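Local coordinates for protein acyl-coenzyme A oxidase 3 (Yarrowia lipolytica, PDB 5YS9) that uses FAD and molecular oxygen to oxidise acyl-CoA to (2E)-enoyl-CoA, releasing hydrogen peroxide, in peroxisomal fatty acid beta-oxidation, at residues E22-L27 / R326-R332; I321-R326 / T634-G638; H351-L355 / Q425-A429; H433-N439 / Y659-V663. The contacts are given in a common frame with arbitrary orientation. Residue numbers count along the deposited sequence, not the author numbering.

Interaction 1 (E22-L27 / R326-R332). With FAD (flavin-adenine dinucleotide), chain D.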
# COMPACT_ATOMS: atom_id res chain seq x y z
N GLU A 22 16.66 -5.44 27.26
CA GLU A 22 17.13 -4.09 27.01
C GLU A 22 16.09 -3.04 26.62
O GLU A 22 16.21 -1.91 27.03
CB GLU A 22 18.29 -4.07 26.02
CG GLU A 22 19.24 -2.94 26.30
CD GLU A 22 19.63 -2.17 25.08
OE1 GLU A 22 19.75 -2.77 24.01
OE2 GLU A 22 19.83 -0.96 25.19
N PRO A 23 15.12 -3.40 25.81
CA PRO A 23 14.19 -2.37 25.26
C PRO A 23 13.59 -1.30 26.22
O PRO A 23 13.72 -0.10 25.93
CB PRO A 23 13.09 -3.20 24.60
CG PRO A 23 13.81 -4.45 24.17
CD PRO A 23 14.78 -4.74 25.30
N PRO A 24 12.97 -1.70 27.36
CA PRO A 24 12.46 -0.63 28.25
C PRO A 24 13.53 0.33 28.74
O PRO A 24 13.25 1.51 28.93
CB PRO A 24 11.84 -1.39 29.42
CG PRO A 24 12.53 -2.70 29.44
CD PRO A 24 12.82 -3.04 27.98
N LYS A 25 14.75 -0.15 28.94
CA LYS A 25 15.84 0.71 29.34
C LYS A 25 16.25 1.66 28.20
O LYS A 25 16.42 2.87 28.43
CB LYS A 25 17.02 -0.13 29.85
CG LYS A 25 18.13 0.64 30.53
CD LYS A 25 17.75 1.20 31.90
CE LYS A 25 18.90 2.07 32.43
NZ LYS A 25 18.68 2.61 33.80
N ALA A 26 16.39 1.16 26.99
CA ALA A 26 16.67 2.04 25.84
C ALA A 26 15.63 3.15 25.67
O ALA A 26 15.98 4.33 25.56
CB ALA A 26 16.80 1.22 24.55
N LEU A 27 14.35 2.79 25.69
CA LEU A 27 13.32 3.80 25.49
C LEU A 27 13.28 4.84 26.64
O LEU A 27 13.03 6.02 26.41
CB LEU A 27 11.97 3.17 25.22
CG LEU A 27 10.86 4.14 24.76
CD1 LEU A 27 11.25 4.87 23.49
CD2 LEU A 27 9.57 3.38 24.54
N ARG A 326 9.11 4.09 18.21
CA ARG A 326 9.41 3.41 19.47
C ARG A 326 10.12 2.10 19.23
O ARG A 326 11.15 1.83 19.87
CB ARG A 326 8.15 3.17 20.30
CG ARG A 326 7.67 4.42 20.99
CD ARG A 326 6.35 4.16 21.67
NE ARG A 326 5.84 5.44 22.14
CZ ARG A 326 4.70 5.64 22.81
NH1 ARG A 326 3.87 4.65 23.07
NH2 ARG A 326 4.38 6.90 23.17
N TYR A 327 9.59 1.29 18.30
CA TYR A 327 10.33 0.12 17.82
C TYR A 327 11.74 0.50 17.41
O TYR A 327 12.71 -0.09 17.87
CB TYR A 327 9.67 -0.53 16.61
CG TYR A 327 10.30 -1.84 16.20
CD1 TYR A 327 10.30 -2.92 17.06
CD2 TYR A 327 10.86 -2.00 14.97
CE1 TYR A 327 10.89 -4.11 16.73
CE2 TYR A 327 11.46 -3.19 14.62
CZ TYR A 327 11.46 -4.26 15.51
OH TYR A 327 12.02 -5.47 15.14
N ALA A 328 11.88 1.51 16.58
CA ALA A 328 13.20 1.91 16.13
C ALA A 328 14.20 2.25 17.27
O ALA A 328 15.42 2.05 17.10
CB ALA A 328 13.05 3.09 15.19
N CYS A 329 13.70 2.77 18.40
CA CYS A 329 14.58 3.23 19.49
C CYS A 329 15.17 2.08 20.27
O CYS A 329 16.20 2.25 20.95
CB CYS A 329 13.85 4.20 20.42
SG CYS A 329 13.42 5.79 19.61
N VAL A 330 14.50 0.94 20.19
CA VAL A 330 14.94 -0.25 20.89
C VAL A 330 15.48 -1.36 20.02
O VAL A 330 16.12 -2.25 20.52
CB VAL A 330 13.83 -0.80 21.80
CG1 VAL A 330 13.16 0.32 22.56
CG2 VAL A 330 12.82 -1.61 21.02
N ARG A 331 15.24 -1.32 18.72
CA ARG A 331 15.61 -2.45 17.88
C ARG A 331 17.03 -2.35 17.37
O ARG A 331 17.39 -1.41 16.72
CB ARG A 331 14.64 -2.60 16.71
CG ARG A 331 15.11 -3.57 15.64
CD ARG A 331 14.97 -5.02 16.06
NE ARG A 331 15.22 -5.91 14.95
CZ ARG A 331 14.87 -7.18 14.90
NH1 ARG A 331 14.25 -7.73 15.92
NH2 ARG A 331 15.14 -7.90 13.84
N ARG A 332 17.82 -3.37 17.65
CA ARG A 332 19.20 -3.36 17.23
C ARG A 332 19.39 -4.39 16.13
O ARG A 332 19.02 -5.53 16.29
CB ARG A 332 20.11 -3.72 18.40
CG ARG A 332 20.23 -2.67 19.48
CD ARG A 332 21.27 -3.10 20.50
NE ARG A 332 21.32 -2.23 21.67
CZ ARG A 332 22.16 -1.21 21.81
NH1 ARG A 332 23.01 -0.92 20.86
NH2 ARG A 332 22.13 -0.49 22.91
PA FAD D . 15.36 -6.30 10.76
O1A FAD D . 16.42 -7.05 10.04
O2A FAD D . 15.56 -5.87 12.16
O5B FAD D . 14.97 -4.98 9.99
C5B FAD D . 13.90 -4.23 10.55
C4B FAD D . 13.91 -2.86 9.93
O4B FAD D . 15.14 -2.22 10.25
C3B FAD D . 13.86 -3.01 8.43
O3B FAD D . 12.96 -2.08 7.87
C2B FAD D . 15.24 -2.66 7.96
O2B FAD D . 15.17 -2.00 6.71
C1B FAD D . 15.78 -1.78 9.07
N9A FAD D . 17.21 -2.07 9.12
C8A FAD D . 17.76 -3.18 9.61
N7A FAD D . 19.10 -3.14 9.47
C5A FAD D . 19.42 -1.99 8.86
C6A FAD D . 20.65 -1.32 8.41
N6A FAD D . 21.86 -1.88 8.58
N1A FAD D . 20.52 -0.13 7.82
C2A FAD D . 19.33 0.44 7.64
N3A FAD D . 18.17 -0.10 8.02
C4A FAD D . 18.16 -1.29 8.62
N1 FAD D . 12.17 -16.76 8.49
C2 FAD D . 12.54 -18.05 8.45
O2 FAD D . 13.67 -18.34 8.80
N3 FAD D . 11.74 -19.02 8.03
C4 FAD D . 10.51 -18.78 7.63
O4 FAD D . 9.80 -19.70 7.25
C4X FAD D . 10.02 -17.40 7.64
N5 FAD D . 8.78 -17.09 7.25
C5X FAD D . 8.36 -15.82 7.28
C6 FAD D . 7.07 -15.55 6.88
C7 FAD D . 6.60 -14.26 6.91
C7M FAD D . 5.21 -13.97 6.47
C8 FAD D . 7.49 -13.18 7.38
C8M FAD D . 7.00 -11.77 7.41
C9 FAD D . 8.78 -13.45 7.77
C9A FAD D . 9.25 -14.74 7.75
N10 FAD D . 10.56 -15.04 8.15
C10 FAD D . 10.95 -16.37 8.11
C1' FAD D . 11.49 -14.01 8.63
C2' FAD D . 11.92 -12.98 7.59
O2' FAD D . 12.96 -13.52 6.77
C3' FAD D . 12.40 -11.70 8.27
O3' FAD D . 11.25 -10.95 8.61
C4' FAD D . 13.29 -10.80 7.42
O4' FAD D . 14.17 -11.62 6.67
C5' FAD D . 14.17 -9.89 8.26
O5' FAD D . 13.52 -8.75 8.80
P FAD D . 13.57 -8.48 10.37
O1P FAD D . 12.22 -8.62 10.94
O2P FAD D . 14.67 -9.31 10.93
O3P FAD D . 13.92 -6.95 10.55
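A two-pronged salt bridge joins Glu22 to Arg332. Arg332 NE donates to Glu22 OE1 at 2.9 Å, and Arg332 NH2 donates to Glu22 OE2 at 3.3 Å. Both N-H bonds point almost straight at their oxygens, so the carboxylate lies along the edge of the guanidinium. Arg332 NH1 turns to the backbone oxygen of Glu342. The next arginine back, Arg331, points away from 22-27 and serves the cofactor: its NE and NH2 both donate to the FAD phosphate oxygen O2A, at 2.8 and 2.7 Å. Its NH1 bonds to Tyr656 OH of the same chain and to Leu165 O of the second subunit. Beneath the ion pair the contact is apolar, with Val330 at its centre. Val330 CB meets Pro23 CB at 3.8 Å, and its CG1 lies 4.2 Å from Ala26 CB and 4.1 Å from Leu27 CB. Leu27 CD1 also packs on Cys329 CB at 4.1 Å. The short helical segments 23-27 and 326-330 cross at 106°, with axes 8.9 Å apart. The N-terminal helix packs across the C-terminal end of helix 300-330. Adjacent arginines divide the charge: Arg332 pairs with Glu22, while Arg331 binds the FAD diphosphate.

Interaction 2 (I321-R326 / T634-G638)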
# COMPACT_ATOMS: atom_id res chain seq x y z
N ILE A 321 3.30 6.05 13.09
CA ILE A 321 4.57 6.70 13.23
C ILE A 321 5.09 6.53 14.64
O ILE A 321 6.27 6.38 14.84
CB ILE A 321 4.55 8.17 12.76
CG1 ILE A 321 5.96 8.64 12.47
CG2 ILE A 321 3.96 9.08 13.81
CD1 ILE A 321 6.62 7.97 11.30
N THR A 322 4.20 6.58 15.62
CA THR A 322 4.61 6.28 16.98
C THR A 322 5.03 4.83 17.17
O THR A 322 6.05 4.57 17.78
CB THR A 322 3.54 6.66 18.01
OG1 THR A 322 3.26 8.05 17.90
CG2 THR A 322 4.03 6.41 19.38
N ILE A 323 4.28 3.89 16.63
CA ILE A 323 4.69 2.45 16.67
C ILE A 323 6.09 2.25 16.08
O ILE A 323 6.99 1.66 16.76
CB ILE A 323 3.66 1.54 15.97
CG1 ILE A 323 2.38 1.46 16.81
CG2 ILE A 323 4.23 0.14 15.73
CD1 ILE A 323 1.18 1.02 15.99
N ALA A 324 6.29 2.77 14.87
CA ALA A 324 7.59 2.54 14.16
C ALA A 324 8.76 3.16 14.86
O ALA A 324 9.82 2.53 14.91
CB ALA A 324 7.56 3.03 12.73
N LEU A 325 8.57 4.37 15.40
CA LEU A 325 9.66 5.11 16.07
C LEU A 325 10.08 4.52 17.41
O LEU A 325 11.28 4.46 17.72
CB LEU A 325 9.29 6.59 16.23
CG LEU A 325 9.44 7.38 14.92
CD1 LEU A 325 8.92 8.80 14.98
CD2 LEU A 325 10.89 7.38 14.45
N ARG A 326 9.11 4.09 18.21
CA ARG A 326 9.41 3.41 19.47
C ARG A 326 10.12 2.10 19.23
O ARG A 326 11.15 1.83 19.87
CB ARG A 326 8.15 3.17 20.30
CG ARG A 326 7.67 4.42 20.99
CD ARG A 326 6.35 4.16 21.67
NE ARG A 326 5.84 5.44 22.14
CZ ARG A 326 4.70 5.64 22.81
NH1 ARG A 326 3.87 4.65 23.07
NH2 ARG A 326 4.38 6.90 23.17
N THR A 634 6.80 12.12 19.79
CA THR A 634 5.84 10.99 19.70
C THR A 634 4.98 10.87 20.95
O THR A 634 3.77 10.61 20.84
CB THR A 634 6.54 9.67 19.43
OG1 THR A 634 7.64 9.55 20.33
CG2 THR A 634 7.08 9.66 18.06
N ASP A 635 5.59 11.08 22.12
CA ASP A 635 4.81 11.12 23.37
C ASP A 635 3.87 12.28 23.40
O ASP A 635 2.86 12.18 24.09
CB ASP A 635 5.69 11.20 24.63
CG ASP A 635 6.36 9.88 24.97
OD1 ASP A 635 5.98 8.78 24.46
OD2 ASP A 635 7.30 9.94 25.78
N ALA A 636 4.20 13.37 22.66
CA ALA A 636 3.29 14.53 22.54
C ALA A 636 1.87 14.24 22.00
O ALA A 636 0.91 14.99 22.34
CB ALA A 636 3.92 15.65 21.73
N PHE A 637 1.73 13.16 21.21
CA PHE A 637 0.39 12.75 20.72
C PHE A 637 -0.53 12.27 21.84
O PHE A 637 -1.73 12.29 21.68
CB PHE A 637 0.49 11.65 19.71
CG PHE A 637 1.33 11.97 18.50
CD1 PHE A 637 1.04 13.06 17.68
CD2 PHE A 637 2.37 11.11 18.12
CE1 PHE A 637 1.82 13.30 16.53
CE2 PHE A 637 3.13 11.34 16.97
CZ PHE A 637 2.87 12.44 16.18
N GLY A 638 0.02 11.82 22.96
CA GLY A 638 -0.77 11.40 24.13
C GLY A 638 -1.64 10.17 23.93
O GLY A 638 -2.75 10.10 24.43
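This is a buried contact between the body of helix 300-330 in the C-alpha1 domain, before its last turn, and the C-terminal end of helix 630-635 with the turn after it. Thr322 and Thr634 have the nearest CA atoms, 5.6 Å apart. Thr634 CG2 packs on Leu325 CD1 at 3.7 Å. The type I turn from Asp635 to Gly638 carries Phe637 back toward the helix. Phe637 CE2 lies 4.0 Å from Ile321 CG2, and the ring edge approaches Thr322, with CD2 3.2 Å from OG1. That hydroxyl is already bonded to Gln318 O in its own helix. The Phe637 ring also meets that of Tyr363 on helix 349-385. At one margin Arg326 NH2 forms a salt bridge to Asp635 OD1 at 2.8 Å, its hydrogen bond weak. Asp635 OD2 takes a second cation, Arg31, and Arg326 NH1 binds Gly649 O. One carboxylate therefore links two arginines, beside packing by Ile321, Leu325, Phe637 and the Thr634 methyl, with the Thr322 hydroxyl at the ring edge.

Interaction 3 (H351-L355 / Q425-A429). With FAD (flavin-adenine dinucleotide), chain D.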
# COMPACT_ATOMS: atom_id res chain seq x y z
N HIS A 351 17.60 5.09 8.28
CA HIS A 351 16.37 4.83 8.95
C HIS A 351 15.68 6.13 9.45
O HIS A 351 14.42 6.27 9.39
CB HIS A 351 16.58 3.83 10.07
CG HIS A 351 15.34 3.11 10.44
ND1 HIS A 351 14.84 2.08 9.68
CD2 HIS A 351 14.47 3.31 11.45
CE1 HIS A 351 13.75 1.63 10.25
NE2 HIS A 351 13.50 2.36 11.33
N GLN A 352 16.51 7.08 9.89
CA GLN A 352 16.05 8.43 10.24
C GLN A 352 15.35 9.09 9.06
O GLN A 352 14.26 9.62 9.25
CB GLN A 352 17.22 9.32 10.73
CG GLN A 352 17.81 8.87 12.09
CD GLN A 352 19.03 9.66 12.52
OE1 GLN A 352 19.36 10.67 11.88
NE2 GLN A 352 19.68 9.24 13.61
N ARG A 353 15.91 8.98 7.87
CA ARG A 353 15.30 9.48 6.64
C ARG A 353 13.98 8.82 6.29
O ARG A 353 13.10 9.44 5.73
CB ARG A 353 16.26 9.36 5.47
CG ARG A 353 17.27 10.47 5.39
CD ARG A 353 18.30 10.16 4.33
NE ARG A 353 19.10 11.32 4.01
CZ ARG A 353 18.73 12.26 3.15
NH1 ARG A 353 17.58 12.17 2.54
NH2 ARG A 353 19.53 13.27 2.92
N ARG A 354 13.87 7.53 6.55
CA ARG A 354 12.63 6.82 6.34
C ARG A 354 11.49 7.31 7.22
O ARG A 354 10.37 7.41 6.76
CB ARG A 354 12.81 5.33 6.57
CG ARG A 354 13.77 4.66 5.64
CD ARG A 354 13.17 3.37 5.12
NE ARG A 354 13.76 2.21 5.74
CZ ARG A 354 13.09 1.14 6.11
NH1 ARG A 354 13.74 0.14 6.67
NH2 ARG A 354 11.80 1.06 5.92
N LEU A 355 11.76 7.57 8.48
CA LEU A 355 10.69 7.87 9.42
C LEU A 355 10.54 9.30 9.88
O LEU A 355 9.45 9.77 10.08
CB LEU A 355 10.81 6.97 10.64
CG LEU A 355 10.78 5.46 10.45
CD1 LEU A 355 10.93 4.77 11.78
CD2 LEU A 355 9.51 5.02 9.76
N GLN A 425 4.85 2.51 5.01
CA GLN A 425 6.27 2.72 5.36
C GLN A 425 6.61 2.34 6.78
O GLN A 425 7.63 1.72 7.00
CB GLN A 425 6.65 4.19 5.17
CG GLN A 425 6.90 4.57 3.72
CD GLN A 425 8.22 4.04 3.20
OE1 GLN A 425 8.32 3.72 2.03
NE2 GLN A 425 9.24 3.95 4.08
N CYS A 426 5.75 2.70 7.71
CA CYS A 426 5.98 2.38 9.10
C CYS A 426 5.98 0.88 9.27
O CYS A 426 6.73 0.35 10.07
CB CYS A 426 4.95 3.05 10.00
SG CYS A 426 5.31 4.78 10.30
N ARG A 427 5.15 0.19 8.51
CA ARG A 427 5.14 -1.25 8.58
C ARG A 427 6.46 -1.83 8.12
O ARG A 427 7.00 -2.71 8.75
CB ARG A 427 3.98 -1.82 7.77
CG ARG A 427 4.11 -3.31 7.46
CD ARG A 427 3.02 -3.80 6.54
NE ARG A 427 3.15 -3.37 5.15
CZ ARG A 427 4.16 -3.66 4.36
NH1 ARG A 427 4.18 -3.21 3.12
NH2 ARG A 427 5.16 -4.39 4.78
N GLN A 428 6.98 -1.33 7.02
CA GLN A 428 8.22 -1.85 6.48
C GLN A 428 9.36 -1.60 7.44
O GLN A 428 10.22 -2.43 7.63
CB GLN A 428 8.51 -1.26 5.12
CG GLN A 428 7.84 -2.02 4.00
CD GLN A 428 7.83 -1.26 2.70
OE1 GLN A 428 8.66 -1.49 1.84
NE2 GLN A 428 6.91 -0.35 2.57
N ALA A 429 9.33 -0.43 8.05
CA ALA A 429 10.31 -0.03 9.06
C ALA A 429 10.39 -0.94 10.30
O ALA A 429 11.35 -0.85 11.03
CB ALA A 429 10.09 1.41 9.50
PA FAD D . 15.36 -6.30 10.76
O1A FAD D . 16.42 -7.05 10.04
O2A FAD D . 15.56 -5.87 12.16
O5B FAD D . 14.97 -4.98 9.99
C5B FAD D . 13.90 -4.23 10.55
C4B FAD D . 13.91 -2.86 9.93
O4B FAD D . 15.14 -2.22 10.25
C3B FAD D . 13.86 -3.01 8.43
O3B FAD D . 12.96 -2.08 7.87
C2B FAD D . 15.24 -2.66 7.96
O2B FAD D . 15.17 -2.00 6.71
C1B FAD D . 15.78 -1.78 9.07
N9A FAD D . 17.21 -2.07 9.12
C8A FAD D . 17.76 -3.18 9.61
N7A FAD D . 19.10 -3.14 9.47
C5A FAD D . 19.42 -1.99 8.86
C6A FAD D . 20.65 -1.32 8.41
N6A FAD D . 21.86 -1.88 8.58
N1A FAD D . 20.52 -0.13 7.82
C2A FAD D . 19.33 0.44 7.64
N3A FAD D . 18.17 -0.10 8.02
C4A FAD D . 18.16 -1.29 8.62
N1 FAD D . 12.17 -16.76 8.49
C2 FAD D . 12.54 -18.05 8.45
O2 FAD D . 13.67 -18.34 8.80
N3 FAD D . 11.74 -19.02 8.03
C4 FAD D . 10.51 -18.78 7.63
O4 FAD D . 9.80 -19.70 7.25
C4X FAD D . 10.02 -17.40 7.64
N5 FAD D . 8.78 -17.09 7.25
C5X FAD D . 8.36 -15.82 7.28
C6 FAD D . 7.07 -15.55 6.88
C7 FAD D . 6.60 -14.26 6.91
C7M FAD D . 5.21 -13.97 6.47
C8 FAD D . 7.49 -13.18 7.38
C8M FAD D . 7.00 -11.77 7.41
C9 FAD D . 8.78 -13.45 7.77
C9A FAD D . 9.25 -14.74 7.75
N10 FAD D . 10.56 -15.04 8.15
C10 FAD D . 10.95 -16.37 8.11
C1' FAD D . 11.49 -14.01 8.63
C2' FAD D . 11.92 -12.98 7.59
O2' FAD D . 12.96 -13.52 6.77
C3' FAD D . 12.40 -11.70 8.27
O3' FAD D . 11.25 -10.95 8.61
C4' FAD D . 13.29 -10.80 7.42
O4' FAD D . 14.17 -11.62 6.67
C5' FAD D . 14.17 -9.89 8.26
O5' FAD D . 13.52 -8.75 8.80
P FAD D . 13.57 -8.48 10.37
O1P FAD D . 12.22 -8.62 10.94
O2P FAD D . 14.67 -9.31 10.93
O3P FAD D . 13.92 -6.95 10.55
O HOH W 1 11.46 1.02 12.96
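The His351 imidazole turns its edge to Ala429. Its CE1 lies 3.5 Å from Ala429 O and 3.7 Å from Ala429 CB. A water completes this end: it is 2.9 Å from His351 NE2 and donates to Ala429 O at 2.7 Å. Leu355, one helical turn on, packs its CD2 on Ala429 CB at 3.7 Å and on Cys426 SG at 4.2 Å. No direct hydrogen bond crosses between the segments. The small Ala429 side chain sits against both Leu355 and His351.

Arg354 reaches along the second helix. Its CD passes Gln425 NE2 at 4.1 Å, and its NH2 comes within 3.6 Å of Ala429 N. Its NH1 donates to FAD O3B at 2.6 Å. The same ribose hydroxyl donates to Gln428 O at 2.8 Å, so FAD O3B bridges the two segments. This part of the FAD pocket is made from both helices: an arginine from one and the backbone carbonyl at the C-terminal end of the other. Gln428 OE1 accepts from Trp417 of the second subunit.

Helix 349-385 and helix 391-428 are consecutive in the chain. Helix 300-330 packs against both, touching Leu355 and Cys426 through Ala324. Helix 609-628 lies against Gln352 and Arg353, and helix 441-448 against Cys426 and Arg427.

Interaction 4 (H433-N439 / Y659-V663). With FAD (flavin-adenine dinucleotide), chain D.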
# COMPACT_ATOMS: atom_id res chain seq x y z
N HIS A 433 8.14 -8.11 11.72
CA HIS A 433 7.15 -7.84 12.78
C HIS A 433 6.08 -6.81 12.37
O HIS A 433 5.06 -6.66 13.05
CB HIS A 433 7.87 -7.42 14.05
CG HIS A 433 8.83 -8.46 14.54
ND1 HIS A 433 10.11 -8.15 14.91
CD2 HIS A 433 8.71 -9.80 14.64
CE1 HIS A 433 10.73 -9.26 15.29
NE2 HIS A 433 9.89 -10.27 15.16
N GLY A 434 6.31 -6.10 11.26
CA GLY A 434 5.27 -5.30 10.66
C GLY A 434 4.11 -6.15 10.12
O GLY A 434 3.00 -5.69 10.00
N TYR A 435 4.40 -7.37 9.77
CA TYR A 435 3.45 -8.19 9.07
C TYR A 435 2.59 -8.92 10.12
O TYR A 435 1.63 -9.60 9.76
CB TYR A 435 4.24 -9.10 8.12
CG TYR A 435 3.44 -9.72 7.01
CD1 TYR A 435 3.03 -8.97 5.89
CD2 TYR A 435 3.11 -11.09 7.02
CE1 TYR A 435 2.29 -9.54 4.84
CE2 TYR A 435 2.38 -11.68 5.97
CZ TYR A 435 1.97 -10.89 4.88
OH TYR A 435 1.27 -11.45 3.83
N SER A 436 2.90 -8.78 11.42
CA SER A 436 2.04 -9.37 12.44
C SER A 436 0.76 -8.59 12.52
O SER A 436 0.78 -7.40 12.80
CB SER A 436 2.71 -9.40 13.83
OG SER A 436 1.72 -9.56 14.86
N GLY A 437 -0.37 -9.26 12.31
CA GLY A 437 -1.67 -8.61 12.45
C GLY A 437 -1.85 -7.80 13.76
O GLY A 437 -2.56 -6.80 13.78
N TYR A 438 -1.22 -8.24 14.84
CA TYR A 438 -1.36 -7.58 16.16
C TYR A 438 -0.68 -6.21 16.22
O TYR A 438 -1.01 -5.40 17.06
CB TYR A 438 -0.90 -8.53 17.33
CG TYR A 438 -1.60 -9.85 17.22
CD1 TYR A 438 -3.01 -9.91 17.30
CD2 TYR A 438 -0.90 -11.03 16.94
CE1 TYR A 438 -3.69 -11.12 17.11
CE2 TYR A 438 -1.57 -12.24 16.77
CZ TYR A 438 -2.95 -12.27 16.86
OH TYR A 438 -3.62 -13.44 16.69
N ASN A 439 0.28 -5.96 15.34
CA ASN A 439 0.87 -4.65 15.30
C ASN A 439 0.10 -3.65 14.42
O ASN A 439 0.52 -2.53 14.29
CB ASN A 439 2.33 -4.77 14.96
CG ASN A 439 3.10 -5.45 16.06
OD1 ASN A 439 2.97 -5.07 17.23
ND2 ASN A 439 3.87 -6.49 15.73
N TYR A 659 4.66 -8.22 22.82
CA TYR A 659 4.50 -8.98 21.58
C TYR A 659 4.40 -10.47 21.83
O TYR A 659 3.44 -11.11 21.40
CB TYR A 659 5.72 -8.71 20.70
CG TYR A 659 5.71 -9.18 19.28
CD1 TYR A 659 4.54 -9.29 18.55
CD2 TYR A 659 6.88 -9.37 18.62
CE1 TYR A 659 4.56 -9.67 17.23
CE2 TYR A 659 6.91 -9.74 17.29
CZ TYR A 659 5.75 -9.88 16.59
OH TYR A 659 5.77 -10.24 15.24
N PHE A 660 5.36 -11.04 22.56
CA PHE A 660 5.24 -12.47 22.92
C PHE A 660 3.97 -12.71 23.79
O PHE A 660 3.29 -13.75 23.62
CB PHE A 660 6.52 -12.97 23.62
CG PHE A 660 6.60 -14.48 23.83
CD1 PHE A 660 6.76 -15.34 22.75
CD2 PHE A 660 6.61 -15.02 25.10
CE1 PHE A 660 6.90 -16.72 22.92
CE2 PHE A 660 6.72 -16.39 25.30
CZ PHE A 660 6.88 -17.24 24.20
N ALA A 661 3.64 -11.76 24.67
CA ALA A 661 2.45 -11.89 25.50
C ALA A 661 1.21 -11.92 24.66
O ALA A 661 0.31 -12.71 24.94
CB ALA A 661 2.35 -10.78 26.57
N LYS A 662 1.16 -11.07 23.62
CA LYS A 662 -0.06 -10.82 22.82
C LYS A 662 -0.33 -12.05 21.95
O LYS A 662 -1.47 -12.55 21.87
CB LYS A 662 0.09 -9.54 21.95
CG LYS A 662 -1.14 -8.64 21.94
CD LYS A 662 -2.33 -9.33 21.36
CE LYS A 662 -3.54 -8.39 21.20
NZ LYS A 662 -4.09 -7.88 22.48
N VAL A 663 0.73 -12.56 21.33
CA VAL A 663 0.64 -13.75 20.52
C VAL A 663 0.10 -14.97 21.28
O VAL A 663 -0.84 -15.61 20.79
CB VAL A 663 2.00 -14.02 19.82
CG1 VAL A 663 2.19 -15.48 19.44
CG2 VAL A 663 2.12 -13.13 18.61
PA FAD D . 15.36 -6.30 10.76
O1A FAD D . 16.42 -7.05 10.04
O2A FAD D . 15.56 -5.87 12.16
O5B FAD D . 14.97 -4.98 9.99
C5B FAD D . 13.90 -4.23 10.55
C4B FAD D . 13.91 -2.86 9.93
O4B FAD D . 15.14 -2.22 10.25
C3B FAD D . 13.86 -3.01 8.43
O3B FAD D . 12.96 -2.08 7.87
C2B FAD D . 15.24 -2.66 7.96
O2B FAD D . 15.17 -2.00 6.71
C1B FAD D . 15.78 -1.78 9.07
N9A FAD D . 17.21 -2.07 9.12
C8A FAD D . 17.76 -3.18 9.61
N7A FAD D . 19.10 -3.14 9.47
C5A FAD D . 19.42 -1.99 8.86
C6A FAD D . 20.65 -1.32 8.41
N6A FAD D . 21.86 -1.88 8.58
N1A FAD D . 20.52 -0.13 7.82
C2A FAD D . 19.33 0.44 7.64
N3A FAD D . 18.17 -0.10 8.02
C4A FAD D . 18.16 -1.29 8.62
N1 FAD D . 12.17 -16.76 8.49
C2 FAD D . 12.54 -18.05 8.45
O2 FAD D . 13.67 -18.34 8.80
N3 FAD D . 11.74 -19.02 8.03
C4 FAD D . 10.51 -18.78 7.63
O4 FAD D . 9.80 -19.70 7.25
C4X FAD D . 10.02 -17.40 7.64
N5 FAD D . 8.78 -17.09 7.25
C5X FAD D . 8.36 -15.82 7.28
C6 FAD D . 7.07 -15.55 6.88
C7 FAD D . 6.60 -14.26 6.91
C7M FAD D . 5.21 -13.97 6.47
C8 FAD D . 7.49 -13.18 7.38
C8M FAD D . 7.00 -11.77 7.41
C9 FAD D . 8.78 -13.45 7.77
C9A FAD D . 9.25 -14.74 7.75
N10 FAD D . 10.56 -15.04 8.15
C10 FAD D . 10.95 -16.37 8.11
C1' FAD D . 11.49 -14.01 8.63
C2' FAD D . 11.92 -12.98 7.59
O2' FAD D . 12.96 -13.52 6.77
C3' FAD D . 12.40 -11.70 8.27
O3' FAD D . 11.25 -10.95 8.61
C4' FAD D . 13.29 -10.80 7.42
O4' FAD D . 14.17 -11.62 6.67
C5' FAD D . 14.17 -9.89 8.26
O5' FAD D . 13.52 -8.75 8.80
P FAD D . 13.57 -8.48 10.37
O1P FAD D . 12.22 -8.62 10.94
O2P FAD D . 14.67 -9.31 10.93
O3P FAD D . 13.92 -6.95 10.55
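Tyr659 has the largest buried area here. Its long side chain carries the ring from helix 655-666 into the loop 433-439. The ring edge faces the His433 imidazole in an offset edge-to-face pair, with centroids 5.0 Å apart and planes at 83°. Its OH lies 3.0 Å from His433 CD2 and 3.5 Å from Ser436 CB. Tyr438 is next. Its CD2 meets Val663 CG2 at 4.0 Å, and its CD1 meets Lys662 CD at 4.2 Å. Its hydroxyl bonds to Asp75 and to Lys252 N of the second subunit, and Lys662 NZ bonds to Ser71. Within the loop, Asn439 ND2 donates to His433 O at 2.9 Å, and Ser436 OG accepts from Tyr438 N at 3.2 Å, an ST turn. The Tyr435 ring reaches the flavin, with CD2 3.6 Å from FAD C7M. The loop joins helix 391-428 to helix 441-448, and helix 655-666 packs beside it. Trp199 of the second subunit packs against both His433 and Tyr659, so both elements lie at the subunit interface.

Overall arrangement
All four contacts are buried, and they cluster on one side of the chain around the helices that hold FAD. Interactions 1 and 2 share helix 300-330 and Arg326. Interaction 3 lies against both: Leu325 CD2 is 3.7 Å from Leu355 CD1, and Ala328 CB is 4.0 Å from His351 NE2. A probable hydrogen bond, Tyr327 OH to His433 ND1 at 3.3 Å, connects interactions 1 and 4. Chemistry varies with place. Interactions 1 and 2 pair salt bridges with apolar packing. Interaction 3 has apolar packing and no direct hydrogen bond, its polar links running through a water and FAD. Interaction 4 sets tyrosine rings against histidine and aliphatic chains. Interactions 1, 3 and 4 reach FAD and the second subunit. Interaction 2 touches neither.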